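Side-chain contacts in sialidase B (Streptococcus pneumoniae serotype 4, PDB 4XJW), which hydrolyses alpha-(2->3)-, alpha-(2->6)- and alpha-(2->8)-linked terminal sialic acids of oligosaccharides, glycoproteins and glycolipids, and acts as an intramolecular trans-sialidase: residues A240-D245 with K249-P254; L193-G198 with S221-R226; L12-I17 with K42-Q47; S94-G97 with A103-N106; L476-S481 with E535-V540. The protein carries 1 engineered substitution. All coordinates share one frame; numbering follows the deposited sequence.

Overall arrangement
Along the chain the order is contact 3, contact 4, contact 2, contact 1 and contact 5. Contacts 3 and 4, with centres about 15 Å apart, belong to the N-terminal lectin-like beta-sandwich and reach the same antiparallel sheet. Contacts 1 and 2 lie about 10 Å apart between centres in the catalytic propeller; they touch through neighbouring strands 219-226 and 237-244 of one four-stranded blade, with Trp251 packed on Ile194. Contact 5 joins two consecutive later blades, with its centre about 32 Å from that of contact 1 and about 52 Å from that of contact 3. The set thus covers loop and blade packing in both domains, with contact 2 nearest the substrate-binding region.

Contact 1: residues A240-D245 with K249-P254; sequences ATSYSD and KTWSEP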
# COMPACT_ATOMS: atom_id res chain seq x y z
N ALA A 240 6.54 -4.23 -8.07
CA ALA A 240 6.05 -3.79 -9.38
C ALA A 240 6.39 -2.32 -9.58
O ALA A 240 6.59 -1.58 -8.61
CB ALA A 240 4.54 -4.02 -9.51
N THR A 241 6.46 -1.91 -10.84
CA THR A 241 6.76 -0.52 -11.18
C THR A 241 5.86 -0.01 -12.30
O THR A 241 5.36 -0.79 -13.12
CB THR A 241 8.25 -0.28 -11.59
OG1 THR A 241 8.57 -1.04 -12.75
CG2 THR A 241 9.22 -0.70 -10.50
N SER A 242 5.68 1.31 -12.32
CA SER A 242 4.96 2.03 -13.37
C SER A 242 5.57 3.43 -13.50
O SER A 242 6.11 3.96 -12.54
CB SER A 242 3.47 2.11 -13.01
OG SER A 242 2.75 2.93 -13.92
N TYR A 243 5.51 4.03 -14.68
CA TYR A 243 6.07 5.38 -14.85
C TYR A 243 5.09 6.28 -15.59
O TYR A 243 4.17 5.81 -16.30
CB TYR A 243 7.44 5.36 -15.60
CG TYR A 243 7.37 4.60 -16.89
CD1 TYR A 243 6.92 5.20 -18.05
CD2 TYR A 243 7.70 3.24 -16.93
CE1 TYR A 243 6.82 4.48 -19.24
CE2 TYR A 243 7.61 2.52 -18.10
CZ TYR A 243 7.17 3.14 -19.24
OH TYR A 243 7.08 2.41 -20.41
N SER A 244 5.27 7.58 -15.42
CA SER A 244 4.47 8.57 -16.11
C SER A 244 5.40 9.51 -16.86
O SER A 244 6.40 9.99 -16.30
CB SER A 244 3.62 9.36 -15.11
OG SER A 244 3.03 10.47 -15.79
N ASP A 245 5.07 9.79 -18.13
CA ASP A 245 5.85 10.74 -18.93
C ASP A 245 5.17 12.08 -19.09
O ASP A 245 5.68 12.96 -19.81
CB ASP A 245 6.18 10.14 -20.31
CG ASP A 245 7.21 9.05 -20.22
OD1 ASP A 245 8.12 9.19 -19.38
OD2 ASP A 245 7.11 8.06 -20.96
N LYS A 249 -0.10 12.55 -15.16
CA LYS A 249 -1.46 12.49 -15.69
C LYS A 249 -1.86 11.07 -16.08
O LYS A 249 -3.01 10.66 -15.85
CB LYS A 249 -1.64 13.46 -16.86
CG LYS A 249 -1.77 14.92 -16.41
CD LYS A 249 -1.81 15.88 -17.60
CE LYS A 249 -0.40 16.31 -17.99
NZ LYS A 249 -0.28 16.74 -19.40
N THR A 250 -0.93 10.33 -16.69
CA THR A 250 -1.18 8.95 -17.09
C THR A 250 0.02 8.09 -16.73
O THR A 250 1.15 8.58 -16.65
CB THR A 250 -1.46 8.77 -18.61
OG1 THR A 250 -0.30 9.16 -19.35
CG2 THR A 250 -2.67 9.59 -19.04
N TRP A 251 -0.25 6.81 -16.50
CA TRP A 251 0.74 5.86 -16.00
C TRP A 251 0.78 4.61 -16.86
O TRP A 251 -0.24 4.16 -17.38
CB TRP A 251 0.42 5.52 -14.53
CG TRP A 251 0.58 6.72 -13.63
CD1 TRP A 251 -0.32 7.72 -13.41
CD2 TRP A 251 1.77 7.09 -12.92
NE1 TRP A 251 0.22 8.68 -12.58
CE2 TRP A 251 1.51 8.32 -12.27
CE3 TRP A 251 3.04 6.50 -12.78
CZ2 TRP A 251 2.46 8.95 -11.46
CZ3 TRP A 251 3.99 7.14 -11.98
CH2 TRP A 251 3.69 8.36 -11.33
N SER A 252 1.97 4.03 -16.99
CA SER A 252 2.15 2.82 -17.78
C SER A 252 1.58 1.58 -17.12
O SER A 252 1.47 1.52 -15.89
CB SER A 252 3.64 2.60 -18.06
OG SER A 252 4.34 2.34 -16.83
N GLU A 253 1.24 0.58 -17.92
CA GLU A 253 0.81 -0.70 -17.34
C GLU A 253 1.99 -1.24 -16.54
O GLU A 253 3.12 -1.23 -17.01
CB GLU A 253 0.40 -1.69 -18.43
CG GLU A 253 -0.33 -2.94 -17.89
CD GLU A 253 -1.68 -2.63 -17.21
OE1 GLU A 253 -2.23 -1.53 -17.45
OE2 GLU A 253 -2.20 -3.48 -16.44
N PRO A 254 1.74 -1.67 -15.30
CA PRO A 254 2.85 -2.11 -14.45
C PRO A 254 3.64 -3.30 -14.99
O PRO A 254 3.12 -4.14 -15.74
CB PRO A 254 2.15 -2.53 -13.16
CG PRO A 254 0.90 -1.70 -13.12
CD PRO A 254 0.46 -1.66 -14.57
O HOH W 1 2.66 8.92 -19.24
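The Trp251 indole carries Ser244 CB over one face, 3.5 Å from the centroid of its six-membered ring, while the backbone O of Ser242 lies in its plane at the edge. Over one face of the Tyr243 ring sits Ser252, with CB 3.8 Å from the centroid; the same tyrosine makes a cation-pi contact with Arg218. The segments flank the turn of an Asp-box (BNR) repeat, whose signature runs from Ser244 through Asp246 and Gly248 to Thr250 and Trp251. Strand 237-244 and the returning chain are joined by Ser252, whose backbone N donates to Tyr243 O (2.9 Å) and whose OG accepts from Tyr243 N (3.0 Å) along a nearly straight bond of 170°. OG reaches that N-H because it stands between its own backbone N and carbonyl carbon (chi1 65°). From the strand, Ser242 OG donates to Ser252 O at 2.7 Å. Inside the turn Ser244 OG accepts from Gly248 N, Thr250 OG1 is bonded to Asp246 OD2, and Trp251 NE1 is bonded to Gly248 O. At the outer end one water accepts from Asp245 N at 2.8 Å and donates to Thr250 OG1 at 3.0 Å.

Contact 2: residues L193-G198 with S221-R226; sequences LIFQSG and SSIDAR. With DMS (dimethyl sulfoxide), chain C.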
# COMPACT_ATOMS: atom_id res chain seq x y z
N LEU A 193 -5.62 6.09 -9.82
CA LEU A 193 -4.94 4.85 -9.48
C LEU A 193 -3.78 4.61 -10.45
O LEU A 193 -3.92 4.78 -11.67
CB LEU A 193 -5.91 3.66 -9.49
CG LEU A 193 -7.10 3.71 -8.52
CD1 LEU A 193 -7.97 2.48 -8.69
CD2 LEU A 193 -6.58 3.84 -7.10
N ILE A 194 -2.63 4.23 -9.90
CA ILE A 194 -1.49 3.78 -10.67
C ILE A 194 -1.50 2.25 -10.74
O ILE A 194 -1.51 1.66 -11.83
CB ILE A 194 -0.17 4.29 -10.08
CG1 ILE A 194 -0.17 5.82 -10.03
CG2 ILE A 194 1.02 3.80 -10.93
CD1 ILE A 194 1.06 6.42 -9.40
N PHE A 195 -1.47 1.61 -9.58
CA PHE A 195 -1.60 0.16 -9.45
C PHE A 195 -3.01 -0.13 -8.99
O PHE A 195 -3.56 0.60 -8.17
CB PHE A 195 -0.59 -0.34 -8.41
CG PHE A 195 0.83 0.06 -8.71
CD1 PHE A 195 1.59 -0.66 -9.63
CD2 PHE A 195 1.40 1.18 -8.10
CE1 PHE A 195 2.90 -0.29 -9.94
CE2 PHE A 195 2.72 1.55 -8.39
CZ PHE A 195 3.47 0.82 -9.30
N GLN A 196 -3.63 -1.18 -9.53
CA GLN A 196 -5.01 -1.46 -9.14
C GLN A 196 -5.36 -2.91 -9.34
O GLN A 196 -4.74 -3.59 -10.15
CB GLN A 196 -5.98 -0.56 -9.92
CG GLN A 196 -5.93 -0.76 -11.42
CD GLN A 196 -6.31 0.50 -12.17
OE1 GLN A 196 -7.47 0.90 -12.19
NE2 GLN A 196 -5.32 1.15 -12.79
N SER A 197 -6.34 -3.40 -8.60
CA SER A 197 -6.80 -4.78 -8.73
C SER A 197 -7.17 -5.15 -10.16
O SER A 197 -7.91 -4.43 -10.82
CB SER A 197 -8.01 -5.02 -7.83
OG SER A 197 -7.68 -4.81 -6.49
N GLY A 198 -6.64 -6.27 -10.63
CA GLY A 198 -6.99 -6.75 -11.96
C GLY A 198 -6.05 -6.26 -13.05
O GLY A 198 -6.20 -6.60 -14.23
N SER A 221 7.37 4.98 -10.20
CA SER A 221 6.80 4.51 -8.94
C SER A 221 7.05 3.03 -8.78
O SER A 221 6.93 2.27 -9.73
CB SER A 221 5.29 4.79 -8.90
OG SER A 221 4.66 4.20 -7.76
N SER A 222 7.42 2.62 -7.57
CA SER A 222 7.44 1.19 -7.24
C SER A 222 6.49 0.89 -6.09
O SER A 222 6.02 1.80 -5.40
CB SER A 222 8.85 0.67 -6.94
OG SER A 222 9.41 1.27 -5.79
N ILE A 223 6.19 -0.40 -5.91
CA ILE A 223 5.15 -0.82 -4.97
C ILE A 223 5.34 -2.29 -4.64
O ILE A 223 5.92 -3.04 -5.43
CB ILE A 223 3.74 -0.57 -5.57
CG1 ILE A 223 2.65 -0.64 -4.51
CG2 ILE A 223 3.38 -1.60 -6.63
CD1 ILE A 223 2.01 0.65 -4.24
N ASP A 224 4.88 -2.69 -3.46
CA ASP A 224 4.66 -4.10 -3.14
C ASP A 224 3.34 -4.52 -3.76
O ASP A 224 2.30 -3.97 -3.43
CB ASP A 224 4.49 -4.29 -1.63
CG ASP A 224 5.80 -4.29 -0.84
OD1 ASP A 224 6.82 -3.69 -1.24
OD2 ASP A 224 5.76 -4.89 0.26
N ALA A 225 3.40 -5.49 -4.67
CA ALA A 225 2.22 -6.14 -5.21
C ALA A 225 1.99 -7.33 -4.27
O ALA A 225 2.75 -8.30 -4.29
CB ALA A 225 2.49 -6.62 -6.64
N ARG A 226 0.99 -7.22 -3.40
CA ARG A 226 0.80 -8.19 -2.34
C ARG A 226 -0.35 -9.14 -2.67
O ARG A 226 -1.49 -8.70 -2.88
CB ARG A 226 0.61 -7.48 -0.99
CG ARG A 226 1.80 -6.61 -0.58
CD ARG A 226 1.89 -6.45 0.93
NE ARG A 226 3.11 -5.74 1.32
CZ ARG A 226 3.42 -5.43 2.57
NH1 ARG A 226 2.60 -5.77 3.56
NH2 ARG A 226 4.56 -4.80 2.82
S DMS C . 6.46 -2.42 5.98
O DMS C . 6.41 -3.39 4.84
C1 DMS C . 4.78 -2.25 6.64
C2 DMS C . 7.21 -3.29 7.38
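Phe195 and Ile223 make the tight part of this buried contact. The methyl CG2 of Ile223 stands almost exactly over the phenyl centre, 3.4 Å from the centroid and 3° off the ring normal, in a CH-pi contact that brings it to 3.6 Å from Phe195 CE1. It arrives there because CG1 of Ile223 is anti to the backbone N (chi1 -164°), leaving CG2 to project at the ring. The opposite face of the phenyl is backed by Ile194 CG2, set toward the rim. Ser221 OG closes the ring edge at 3.3 Å from Phe195 CE2, with its polar need met by Thr210 O, so the approach to the ring is plain packing.

Further along strand 219-226 the packing against loop 193-198 ends, and polar bonds within the strand take over. Arg226 grips Asp224 side-on, with NE (3.0 Å) and NH2 (2.8 Å) both directed to OD2, while NH1 forms a salt bridge with Asp232, probably the catalytic proton acceptor. NH2 also meets the oxygen of a dimethyl sulfoxide, probably from the crystallisation liquor, at 3.1 Å, lying in the guanidinium plane. This is the second strand of a four-stranded propeller blade, paired with the strand bearing Arg207, a probable substrate ligand, as in the catalytic beta-propeller of family 33 sialidases.

Contact 3: residues L12-I17 with K42-Q47; sequences LNNKSI and KPNSLQ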
# COMPACT_ATOMS: atom_id res chain seq x y z
N LEU A 12 -28.35 17.85 3.88
CA LEU A 12 -28.60 16.99 5.01
C LEU A 12 -28.05 17.67 6.26
O LEU A 12 -26.85 17.64 6.53
CB LEU A 12 -27.95 15.61 4.80
CG LEU A 12 -28.25 14.92 3.47
CD1 LEU A 12 -27.55 13.59 3.39
CD2 LEU A 12 -29.74 14.73 3.26
N ASN A 13 -28.93 18.33 7.01
CA ASN A 13 -28.52 19.00 8.22
C ASN A 13 -29.20 18.41 9.45
O ASN A 13 -30.05 19.05 10.06
CB ASN A 13 -28.79 20.51 8.14
CG ASN A 13 -27.98 21.18 7.04
OD1 ASN A 13 -26.76 21.26 7.12
ND2 ASN A 13 -28.67 21.68 6.02
N ASN A 14 -28.80 17.19 9.79
CA ASN A 14 -29.39 16.44 10.90
C ASN A 14 -30.91 16.50 10.91
O ASN A 14 -31.53 16.78 11.93
CB ASN A 14 -28.78 16.87 12.24
CG ASN A 14 -27.30 16.56 12.31
OD1 ASN A 14 -26.90 15.40 12.38
ND2 ASN A 14 -26.47 17.60 12.29
N LYS A 15 -31.49 16.27 9.74
CA LYS A 15 -32.94 16.27 9.58
C LYS A 15 -33.32 15.49 8.33
O LYS A 15 -32.91 15.85 7.23
CB LYS A 15 -33.46 17.70 9.49
CG LYS A 15 -34.95 17.81 9.23
CD LYS A 15 -35.37 19.27 9.17
CE LYS A 15 -36.88 19.42 9.10
NZ LYS A 15 -37.27 20.84 9.30
N SER A 16 -34.11 14.44 8.51
CA SER A 16 -34.50 13.57 7.41
C SER A 16 -35.30 14.33 6.36
O SER A 16 -36.02 15.29 6.68
CB SER A 16 -35.32 12.39 7.93
OG SER A 16 -36.56 12.83 8.46
N ILE A 17 -35.15 13.91 5.12
CA ILE A 17 -35.95 14.43 4.01
C ILE A 17 -36.76 13.27 3.45
O ILE A 17 -36.19 12.25 3.06
CB ILE A 17 -35.04 15.03 2.93
CG1 ILE A 17 -34.29 16.24 3.49
CG2 ILE A 17 -35.86 15.42 1.69
CD1 ILE A 17 -33.12 16.71 2.64
N LYS A 42 -17.99 16.86 7.19
CA LYS A 42 -18.15 16.86 8.64
C LYS A 42 -19.19 15.83 9.07
O LYS A 42 -20.18 16.18 9.73
CB LYS A 42 -18.55 18.25 9.15
CG LYS A 42 -17.69 19.38 8.63
CD LYS A 42 -17.84 20.63 9.48
CE LYS A 42 -17.27 21.86 8.80
NZ LYS A 42 -17.84 23.12 9.37
N PRO A 43 -18.97 14.55 8.72
CA PRO A 43 -20.00 13.53 9.00
C PRO A 43 -20.15 13.23 10.49
O PRO A 43 -19.20 13.38 11.25
CB PRO A 43 -19.44 12.29 8.32
CG PRO A 43 -17.94 12.49 8.37
CD PRO A 43 -17.77 13.96 8.10
N ASN A 44 -21.34 12.80 10.89
CA ASN A 44 -21.54 12.26 12.23
C ASN A 44 -20.87 10.88 12.30
O ASN A 44 -20.47 10.35 11.26
CB ASN A 44 -23.04 12.16 12.54
CG ASN A 44 -23.74 13.51 12.53
OD1 ASN A 44 -23.21 14.50 13.03
ND2 ASN A 44 -24.93 13.56 11.93
N SER A 45 -20.72 10.31 13.49
CA SER A 45 -19.97 9.06 13.63
C SER A 45 -20.57 7.91 12.81
O SER A 45 -19.84 7.12 12.21
CB SER A 45 -19.82 8.66 15.10
OG SER A 45 -21.07 8.50 15.72
N LEU A 46 -21.90 7.85 12.77
CA LEU A 46 -22.64 6.88 11.95
C LEU A 46 -23.87 7.58 11.40
O LEU A 46 -24.66 8.14 12.17
CB LEU A 46 -23.07 5.66 12.78
CG LEU A 46 -24.04 4.71 12.07
CD1 LEU A 46 -23.39 4.03 10.87
CD2 LEU A 46 -24.60 3.66 13.01
N GLN A 47 -24.03 7.58 10.08
CA GLN A 47 -25.16 8.26 9.46
C GLN A 47 -25.65 7.56 8.21
O GLN A 47 -24.85 7.05 7.42
CB GLN A 47 -24.81 9.71 9.14
CG GLN A 47 -23.58 9.91 8.25
CD GLN A 47 -23.24 11.38 8.07
OE1 GLN A 47 -23.45 12.20 8.98
NE2 GLN A 47 -22.73 11.74 6.90
O HOH W 2 -23.43 17.07 12.62
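Asn14 reaches across to Asn44 from a corner where strand 5-13 has just ended. Before that corner, Leu12 and Asn13 close the strand without touching segment 42-47. At Asn14 the chain bends sharply, with a positive phi of 45°, and its side chain is the only one of this segment to touch the other. Its OD1 accepts from Asn44 ND2 at 2.7 Å; the donor lies in the carbonyl plane of Asn14, though OD1 is tilted somewhat out of the amide plane of Asn44. The two side chains arrive from opposite directions and their amide planes are nearly coplanar, 29° apart. With CG anti to the carbonyl carbon (chi1 -62°), Asn44 extends its amide toward Asn14.

A water completes the ring of polar atoms, accepting from Asn14 ND2 at 3.1 Å and donating to Asn44 OD1 at 2.6 Å. This pair bridges the two antiparallel sheets of the lectin-like beta-sandwich, since strand 5-13 runs in one and strand 46-53 in the other. Asn44 is itself anchored on its own side: ND2 also donates to Leu162 O, and its backbone N is bonded to Gln47 OE1 at 2.9 Å, from above the carbonyl plane. That same oxygen receives Lys164 N. Beyond Asn14 the chain leaves the contact, and Ile17 pairs with Leu150 as strand 17-18 begins.

Contact 4: residues S94-G97 with A103-N106; sequences SLWG and AVEN
Asn106 lays its amide alongside the backbone of Trp96 and uses both ends of it. OD1 accepts from Trp96 N at 3.0 Å, and ND2 donates to Trp96 O at 3.0 Å, with that oxygen lying in the amide plane; N-H...acceptor angles of 162° and 158° make both bonds fairly straight. The side chain takes up this pose with CG anti to its carbonyl carbon (chi1 -62°). Its OD1 is gripped a second time, by Asn124 ND2, which would fix the rotation of the amide.

Leu95 crosses Asn106 at about a right angle, with CD2 4.1 Å from OD1. On the other side of the Asn106 amide, Val104 sets CG1 against Trp96 CB at 3.7 Å, so the tryptophan is held at its root while its indole leads away. There the ring meets Phe191 nearly parallel, makes a cation-pi contact with Lys632 and gives NE1 to Gln648 OE1. At the far end Val104 N donates to Gly97 O at 2.9 Å, continuing the pairing of the short hairpin 98-99/102-113, and a water lies 2.8 Å from Gly97 O and 2.7 Å from Val104 O. Gly97 N is bonded to Asp607 OD2, and Leu95 packs on Tyr611: this is the base of a beta-hairpin in the lectin-like beta-sandwich, set against residues of the catalytic propeller.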
# COMPACT_ATOMS: atom_id res chain seq x y z
N SER A 94 -13.52 3.74 2.46
CA SER A 94 -14.10 3.76 1.11
C SER A 94 -14.35 5.16 0.53
O SER A 94 -14.68 5.29 -0.65
CB SER A 94 -15.39 2.94 1.08
OG SER A 94 -15.12 1.57 1.33
N LEU A 95 -14.21 6.21 1.35
CA LEU A 95 -14.68 7.55 0.99
C LEU A 95 -13.59 8.61 1.01
O LEU A 95 -12.57 8.46 1.68
CB LEU A 95 -15.76 8.01 1.98
CG LEU A 95 -17.05 7.20 2.02
CD1 LEU A 95 -17.96 7.70 3.14
CD2 LEU A 95 -17.77 7.29 0.70
N TRP A 96 -13.83 9.70 0.28
CA TRP A 96 -13.06 10.92 0.44
C TRP A 96 -13.89 11.97 1.17
O TRP A 96 -15.13 11.94 1.10
CB TRP A 96 -12.65 11.46 -0.93
CG TRP A 96 -11.32 10.92 -1.38
CD1 TRP A 96 -11.08 9.70 -1.96
CD2 TRP A 96 -10.05 11.58 -1.28
NE1 TRP A 96 -9.72 9.57 -2.23
CE2 TRP A 96 -9.07 10.71 -1.82
CE3 TRP A 96 -9.63 12.82 -0.77
CZ2 TRP A 96 -7.71 11.04 -1.87
CZ3 TRP A 96 -8.29 13.15 -0.83
CH2 TRP A 96 -7.34 12.26 -1.37
N GLY A 97 -13.23 12.89 1.85
CA GLY A 97 -13.91 13.94 2.59
C GLY A 97 -13.69 15.31 1.97
O GLY A 97 -14.64 15.96 1.50
N ALA A 103 -15.05 20.22 -0.11
CA ALA A 103 -15.66 18.90 0.04
C ALA A 103 -15.64 18.14 -1.29
O ALA A 103 -15.96 18.70 -2.35
CB ALA A 103 -17.09 19.03 0.56
N VAL A 104 -15.28 16.86 -1.22
CA VAL A 104 -15.22 15.99 -2.39
C VAL A 104 -16.59 15.43 -2.73
O VAL A 104 -17.33 15.00 -1.85
CB VAL A 104 -14.24 14.82 -2.16
CG1 VAL A 104 -14.40 13.73 -3.24
CG2 VAL A 104 -12.81 15.33 -2.12
N GLU A 105 -16.93 15.44 -4.02
CA GLU A 105 -18.14 14.78 -4.46
C GLU A 105 -17.85 13.32 -4.69
O GLU A 105 -17.25 12.94 -5.69
CB GLU A 105 -18.68 15.41 -5.75
CG GLU A 105 -19.89 14.65 -6.29
CD GLU A 105 -20.65 15.43 -7.34
OE1 GLU A 105 -20.59 15.05 -8.53
OE2 GLU A 105 -21.32 16.42 -6.98
N ASN A 106 -18.25 12.48 -3.73
CA ASN A 106 -18.13 11.04 -3.88
C ASN A 106 -19.21 10.50 -4.78
O ASN A 106 -20.35 10.98 -4.73
CB ASN A 106 -18.25 10.33 -2.54
CG ASN A 106 -17.16 10.73 -1.57
OD1 ASN A 106 -16.04 10.23 -1.63
ND2 ASN A 106 -17.49 11.65 -0.67
O HOH W 3 -17.10 14.73 0.86

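Contact 5: residues L476-S481 with E535-V540; sequences LTYLIS and ETWSKV
Trp537 and Tyr478 bury the most surface here, meeting as an offset stack: their ring planes are 6° apart, and the centroids of the tyrosine ring and the indole six-membered ring are 3.9 Å apart. The side chains come from opposite directions and lie face on face. Trp537 CZ2 sits over the centre of the tyrosine ring, while Tyr478 CE1 lies over the face of the indole, 3.3 Å from Trp537 CE2. Along one rim Trp537 NE1 is 3.3 Å from Tyr478 CD1; at the other end Tyr478 OH lies 3.6 Å from Trp537 CZ3. Both residues turn the ring plane about perpendicular to the CA-CB-CG plane, with chi2 at 90° for Tyr478 and 88° for Trp537.

Ile480, two residues on along the strand, approaches the other segment at Glu535 rather than at the rings, its CD1 4.6 Å from Glu535 N, beyond close contact. Trp537 is the tryptophan of the fourth Asp-box repeat, and Thr536 OG1 is bonded to Asp532 OD2 inside that turn; Tyr478 rises from strand 475-481, in the preceding blade of the propeller. Glu535 adds a further link to that blade, since its OE2 is salt-bridged to Lys489 and Arg465. Met528 touches both rings.

The stack leaves the tyrosine hydroxyl available for a bond of its own with Thr516 OG1, on the next blade. Flat, close and apolar, the ring pair joins two blades by dispersion and shape, while polar bonds such as that of Tyr478 OH are made at the periphery of the stack.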
# COMPACT_ATOMS: atom_id res chain seq x y z
N LEU A 476 20.63 3.28 12.43
CA LEU A 476 20.41 3.41 10.99
C LEU A 476 21.69 2.95 10.31
O LEU A 476 22.79 3.24 10.78
CB LEU A 476 20.09 4.85 10.60
CG LEU A 476 18.81 5.46 11.15
CD1 LEU A 476 18.56 6.84 10.58
CD2 LEU A 476 17.63 4.54 10.86
N THR A 477 21.55 2.22 9.22
CA THR A 477 22.71 1.75 8.50
C THR A 477 22.60 2.26 7.07
O THR A 477 21.85 1.71 6.25
CB THR A 477 22.85 0.22 8.51
OG1 THR A 477 22.67 -0.28 9.84
CG2 THR A 477 24.23 -0.19 8.01
N TYR A 478 23.33 3.34 6.79
CA TYR A 478 23.33 3.89 5.43
C TYR A 478 24.21 3.07 4.51
O TYR A 478 25.38 2.79 4.82
CB TYR A 478 23.78 5.35 5.46
CG TYR A 478 22.90 6.25 6.32
CD1 TYR A 478 23.18 6.45 7.67
CD2 TYR A 478 21.81 6.91 5.77
CE1 TYR A 478 22.38 7.27 8.46
CE2 TYR A 478 21.02 7.74 6.54
CZ TYR A 478 21.30 7.92 7.88
OH TYR A 478 20.50 8.76 8.62
N LEU A 479 23.66 2.66 3.37
CA LEU A 479 24.44 1.94 2.38
C LEU A 479 24.88 2.91 1.30
O LEU A 479 24.04 3.55 0.63
CB LEU A 479 23.62 0.78 1.81
CG LEU A 479 23.02 -0.16 2.85
CD1 LEU A 479 22.37 -1.35 2.18
CD2 LEU A 479 24.09 -0.62 3.84
N ILE A 480 26.19 3.03 1.11
CA ILE A 480 26.77 4.02 0.23
C ILE A 480 27.50 3.36 -0.92
O ILE A 480 28.29 2.43 -0.71
CB ILE A 480 27.73 4.94 1.00
CG1 ILE A 480 27.00 5.63 2.16
CG2 ILE A 480 28.34 5.99 0.09
CD1 ILE A 480 27.91 6.49 3.03
N SER A 481 27.24 3.83 -2.15
CA SER A 481 27.99 3.42 -3.33
C SER A 481 28.44 4.63 -4.13
O SER A 481 27.65 5.54 -4.40
CB SER A 481 27.17 2.50 -4.24
OG SER A 481 27.89 2.23 -5.45
N GLU A 535 29.25 10.22 5.34
CA GLU A 535 30.32 9.51 6.04
C GLU A 535 30.04 9.38 7.52
O GLU A 535 30.21 8.32 8.12
CB GLU A 535 31.66 10.20 5.85
CG GLU A 535 32.19 10.16 4.42
CD GLU A 535 32.60 8.76 4.01
OE1 GLU A 535 33.34 8.10 4.77
OE2 GLU A 535 32.17 8.30 2.93
N THR A 536 29.62 10.49 8.13
CA THR A 536 29.37 10.54 9.56
C THR A 536 28.06 11.25 9.87
O THR A 536 27.56 12.04 9.07
CB THR A 536 30.54 11.23 10.34
OG1 THR A 536 30.59 12.62 10.00
CG2 THR A 536 31.88 10.58 10.04
N TRP A 537 27.51 10.97 11.06
CA TRP A 537 26.17 11.43 11.44
C TRP A 537 26.09 12.04 12.83
O TRP A 537 26.79 11.62 13.75
CB TRP A 537 25.16 10.28 11.33
CG TRP A 537 25.07 9.83 9.91
CD1 TRP A 537 25.84 8.90 9.30
CD2 TRP A 537 24.19 10.36 8.91
NE1 TRP A 537 25.50 8.81 7.96
CE2 TRP A 537 24.48 9.68 7.70
CE3 TRP A 537 23.18 11.32 8.92
CZ2 TRP A 537 23.79 9.94 6.52
CZ3 TRP A 537 22.48 11.58 7.73
CH2 TRP A 537 22.80 10.89 6.56
N SER A 538 25.21 13.02 12.96
CA SER A 538 25.04 13.74 14.22
C SER A 538 24.20 12.95 15.23
O SER A 538 23.63 11.90 14.92
CB SER A 538 24.33 15.05 13.96
OG SER A 538 22.96 14.80 13.69
N LYS A 539 24.11 13.48 16.45
CA LYS A 539 23.15 12.96 17.40
C LYS A 539 21.73 13.17 16.88
O LYS A 539 21.49 13.90 15.90
CB LYS A 539 23.31 13.61 18.77
CG LYS A 539 24.71 13.50 19.36
CD LYS A 539 25.21 12.06 19.37
CE LYS A 539 26.08 11.82 20.59
NZ LYS A 539 26.91 13.03 20.87
N VAL A 540 20.78 12.52 17.55
CA VAL A 540 19.38 12.53 17.16
C VAL A 540 18.62 13.67 17.83
O VAL A 540 18.79 13.92 19.03
CB VAL A 540 18.72 11.19 17.51
CG1 VAL A 540 17.23 11.21 17.27
CG2 VAL A 540 19.40 10.05 16.75